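Local coordinates for protein lectin (Cicer arietinum, PDB 3V6N) that is a plant albumin of four-bladed beta-propeller (hemopexin) fold that agglutinates red blood cells and binds calcium and sodium ions in its central channel, at residues A[175-180]-A[186-191]. Residues are numbered along the deposited sequence; the frame is centred on the assembly and turned at random.
Sequences SAFASH and YLFKGE. With NA (sodium ion), chain G.
Phe177 and Tyr186 form a hydrogen-bonded antiparallel pair: Tyr186 N gives Phe177 O a nearly straight bond of 2.8 Å, and Phe177 N returns a longer one to Tyr186 O at 3.2 Å. Phe188 N reaches Ser175 O at 2.8 Å. Between these pairs, Ala176 CA makes a CA-H...O contact with Tyr186 O, while Ala176 O turns away from Leu187 and binds the sodium ion at 2.2 Å, with the carbonyls of Ala9, Ser67 and Ala123. A water bridges Ser179 OG, which also hydrogen-bonds Lys181 N, and Tyr186 OH, which hydrogen-bonds Tyr216 OH.

Three flat rings fill one buried face beside Ser175, whose small size probably suits its place near the calcium ligand Asp174. CG of Phe177 sits between its backbone N and carbonyl carbon (chi1 75°), laying the ring alongside that of Tyr186, whose CD2 overlies its face near the rim; the planes are inclined by 29°, the rings slid until they barely overlap. Phe188 meets Phe177 rim to rim, CE1 to CD1 at 3.8 Å. On the other face, the Ala176 methyl meets Leu187 CD2, a small apolar contact. This blade's innermost strand thus gives Ala176 O to the axial sodium ion, while Ser175 O and Phe177 O hold the hairpin.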
ATOM      1  N   SER A 175     -13.268   8.556  14.104  1.00 17.36           N
ATOM      2  CA  SER A 175     -14.136   8.377  12.957  1.00 16.66           C
ATOM      3  C   SER A 175     -15.244   9.426  12.945  1.00 15.76           C
ATOM      4  O   SER A 175     -15.587   9.965  13.993  1.00 16.35           O
ATOM      5  CB  SER A 175     -14.752   6.980  13.029  1.00 17.95           C
ATOM      6  OG  SER A 175     -15.616   6.781  11.955  1.00 20.09           O
ATOM      7  N   ALA A 176     -15.800   9.703  11.765  1.00 14.26           N
ATOM      8  CA  ALA A 176     -16.881  10.679  11.589  1.00 13.54           C
ATOM      9  C   ALA A 176     -17.654  10.485  10.272  1.00 12.90           C
ATOM     10  O   ALA A 176     -17.103   9.960   9.284  1.00 12.49           O
ATOM     11  CB  ALA A 176     -16.330  12.101  11.647  1.00 13.49           C
ATOM     12  N   PHE A 177     -18.921  10.890  10.267  1.00 12.23           N
ATOM     13  CA  PHE A 177     -19.665  11.077   9.029  1.00 12.31           C
ATOM     14  C   PHE A 177     -20.688  12.201   9.142  1.00 12.62           C
ATOM     15  O   PHE A 177     -21.148  12.547  10.242  1.00 12.63           O
ATOM     16  CB  PHE A 177     -20.261   9.761   8.441  1.00 12.00           C
ATOM     17  CG  PHE A 177     -21.484   9.216   9.164  1.00 12.11           C
ATOM     18  CD1 PHE A 177     -21.350   8.278  10.187  1.00 12.13           C
ATOM     19  CD2 PHE A 177     -22.777   9.572   8.753  1.00 12.13           C
ATOM     20  CE1 PHE A 177     -22.467   7.744  10.827  1.00 12.35           C
ATOM     21  CE2 PHE A 177     -23.898   9.037   9.381  1.00 12.32           C
ATOM     22  CZ  PHE A 177     -23.751   8.118  10.415  1.00 12.42           C
ATOM     23  N   ALA A 178     -20.995  12.803   8.000  1.00 12.77           N
ATOM     24  CA  ALA A 178     -21.955  13.884   7.954  1.00 13.66           C
ATOM     25  C   ALA A 178     -23.359  13.285   7.808  1.00 14.28           C
ATOM     26  O   ALA A 178     -23.545  12.287   7.137  1.00 14.27           O
ATOM     27  CB  ALA A 178     -21.634  14.827   6.798  1.00 14.01           C
ATOM     28  N   SER A 179     -24.334  13.879   8.468  1.00 15.00           N
ATOM     29  CA  SER A 179     -25.703  13.394   8.396  1.00 15.59           C
ATOM     30  C   SER A 179     -26.347  13.868   7.110  1.00 16.51           C
ATOM     31  O   SER A 179     -25.874  14.829   6.480  1.00 15.59           O
ATOM     32  CB  SER A 179     -26.502  13.949   9.569  1.00 15.74           C
ATOM     33  OG  SER A 179     -27.810  13.408   9.623  1.00 15.74           O
ATOM     34  N   HIS A 180     -27.429  13.187   6.728  1.00 17.60           N
ATOM     35  CA  HIS A 180     -28.306  13.672   5.673  1.00 19.77           C
ATOM     36  C   HIS A 180     -29.099  14.874   6.144  1.00 21.89           C
ATOM     37  O   HIS A 180     -29.551  15.671   5.328  1.00 22.95           O
ATOM     38  CB  HIS A 180     -29.235  12.558   5.185  1.00 19.58           C
ATOM     39  CG  HIS A 180     -28.519  11.448   4.440  1.00 18.74           C
ATOM     40  ND1 HIS A 180     -28.386  11.443   3.089  1.00 18.73           N
ATOM     41  CD2 HIS A 180     -27.874  10.302   4.900  1.00 17.77           C
ATOM     42  CE1 HIS A 180     -27.713  10.342   2.704  1.00 17.83           C
ATOM     43  NE2 HIS A 180     -27.393   9.642   3.811  1.00 18.12           N
ATOM     44  N   TYR A 186     -21.782  13.236  12.874  1.00 14.33           N
ATOM     45  CA  TYR A 186     -21.512  12.356  13.990  1.00 14.07           C
ATOM     46  C   TYR A 186     -20.005  12.205  14.163  1.00 13.72           C
ATOM     47  O   TYR A 186     -19.272  12.030  13.185  1.00 13.44           O
ATOM     48  CB  TYR A 186     -22.141  10.981  13.768  1.00 13.84           C
ATOM     49  CG  TYR A 186     -23.657  10.989  13.657  1.00 14.45           C
ATOM     50  CD1 TYR A 186     -24.467  10.740  14.773  1.00 14.61           C
ATOM     51  CD2 TYR A 186     -24.282  11.246  12.439  1.00 14.09           C
ATOM     52  CE1 TYR A 186     -25.858  10.746  14.668  1.00 14.82           C
ATOM     53  CE2 TYR A 186     -25.661  11.256  12.334  1.00 14.40           C
ATOM     54  CZ  TYR A 186     -26.443  10.998  13.445  1.00 14.52           C
ATOM     55  OH  TYR A 186     -27.811  11.004  13.312  1.00 15.09           O
ATOM     56  N   LEU A 187     -19.555  12.286  15.404  1.00 13.56           N
ATOM     57  CA  LEU A 187     -18.153  12.051  15.758  1.00 13.94           C
ATOM     58  C   LEU A 187     -18.092  10.798  16.604  1.00 13.95           C
ATOM     59  O   LEU A 187     -18.948  10.580  17.436  1.00 14.43           O
ATOM     60  CB  LEU A 187     -17.576  13.242  16.537  1.00 14.05           C
ATOM     61  CG  LEU A 187     -17.822  14.662  15.998  1.00 14.14           C
ATOM     62  CD1 LEU A 187     -17.157  15.690  16.916  1.00 14.43           C
ATOM     63  CD2 LEU A 187     -17.328  14.828  14.559  1.00 13.71           C
ATOM     64  N   PHE A 188     -17.085   9.968  16.389  1.00 14.34           N
ATOM     65  CA  PHE A 188     -16.955   8.732  17.161  1.00 14.98           C
ATOM     66  C   PHE A 188     -15.608   8.653  17.868  1.00 15.60           C
ATOM     67  O   PHE A 188     -14.581   9.090  17.329  1.00 15.10           O
ATOM     68  CB  PHE A 188     -17.165   7.503  16.257  1.00 14.73           C
ATOM     69  CG  PHE A 188     -18.509   7.490  15.564  1.00 14.95           C
ATOM     70  CD1 PHE A 188     -18.647   7.982  14.271  1.00 14.89           C
ATOM     71  CD2 PHE A 188     -19.639   7.003  16.218  1.00 15.39           C
ATOM     72  CE1 PHE A 188     -19.891   7.980  13.636  1.00 15.19           C
ATOM     73  CE2 PHE A 188     -20.886   7.007  15.600  1.00 15.43           C
ATOM     74  CZ  PHE A 188     -21.013   7.495  14.303  1.00 15.13           C
ATOM     75  N   LYS A 189     -15.629   8.086  19.071  1.00 16.75           N
ATOM     76  CA  LYS A 189     -14.417   7.740  19.804  1.00 18.47           C
ATOM     77  C   LYS A 189     -14.722   6.654  20.848  1.00 19.53           C
ATOM     78  O   LYS A 189     -15.530   6.865  21.771  1.00 18.79           O
ATOM     79  CB  LYS A 189     -13.795   8.975  20.472  1.00 19.06           C
ATOM     80  CG  LYS A 189     -12.395   8.729  21.020  1.00 20.58           C
ATOM     81  CD  LYS A 189     -11.788  10.043  21.472  1.00 21.82           C
ATOM     82  CE  LYS A 189     -10.275   9.977  21.620  1.00 22.02           C
ATOM     83  NZ  LYS A 189      -9.859  11.368  21.963  1.00 22.65           N
ATOM     84  N   GLY A 190     -14.071   5.496  20.695  1.00 20.73           N
ATOM     85  CA  GLY A 190     -14.299   4.366  21.591  1.00 22.03           C
ATOM     86  C   GLY A 190     -15.764   3.994  21.554  1.00 22.84           C
ATOM     87  O   GLY A 190     -16.347   3.903  20.482  1.00 21.66           O
ATOM     88  N   GLU A 191     -16.370   3.819  22.728  1.00 25.27           N
ATOM     89  CA  GLU A 191     -17.789   3.462  22.811  1.00 26.72           C
ATOM     90  C   GLU A 191     -18.731   4.667  22.690  1.00 25.62           C
ATOM     91  O   GLU A 191     -19.952   4.505  22.809  1.00 25.36           O
ATOM     92  CB  GLU A 191     -18.078   2.676  24.105  1.00 30.77           C
ATOM     93  CG  GLU A 191     -17.834   3.460  25.394  1.00 34.37           C
ATOM     94  CD  GLU A 191     -17.556   2.577  26.611  1.00 37.98           C
ATOM     95  OE1 GLU A 191     -17.303   3.140  27.707  1.00 40.76           O
ATOM     96  OE2 GLU A 191     -17.576   1.329  26.489  1.00 39.09           O
TER
HETATM   97 NA    NA G 232     -15.729   9.951   7.554  1.00 11.98          NA
HETATM   98  O   HOH W   1     -28.662  13.519  12.284  1.00 20.13           O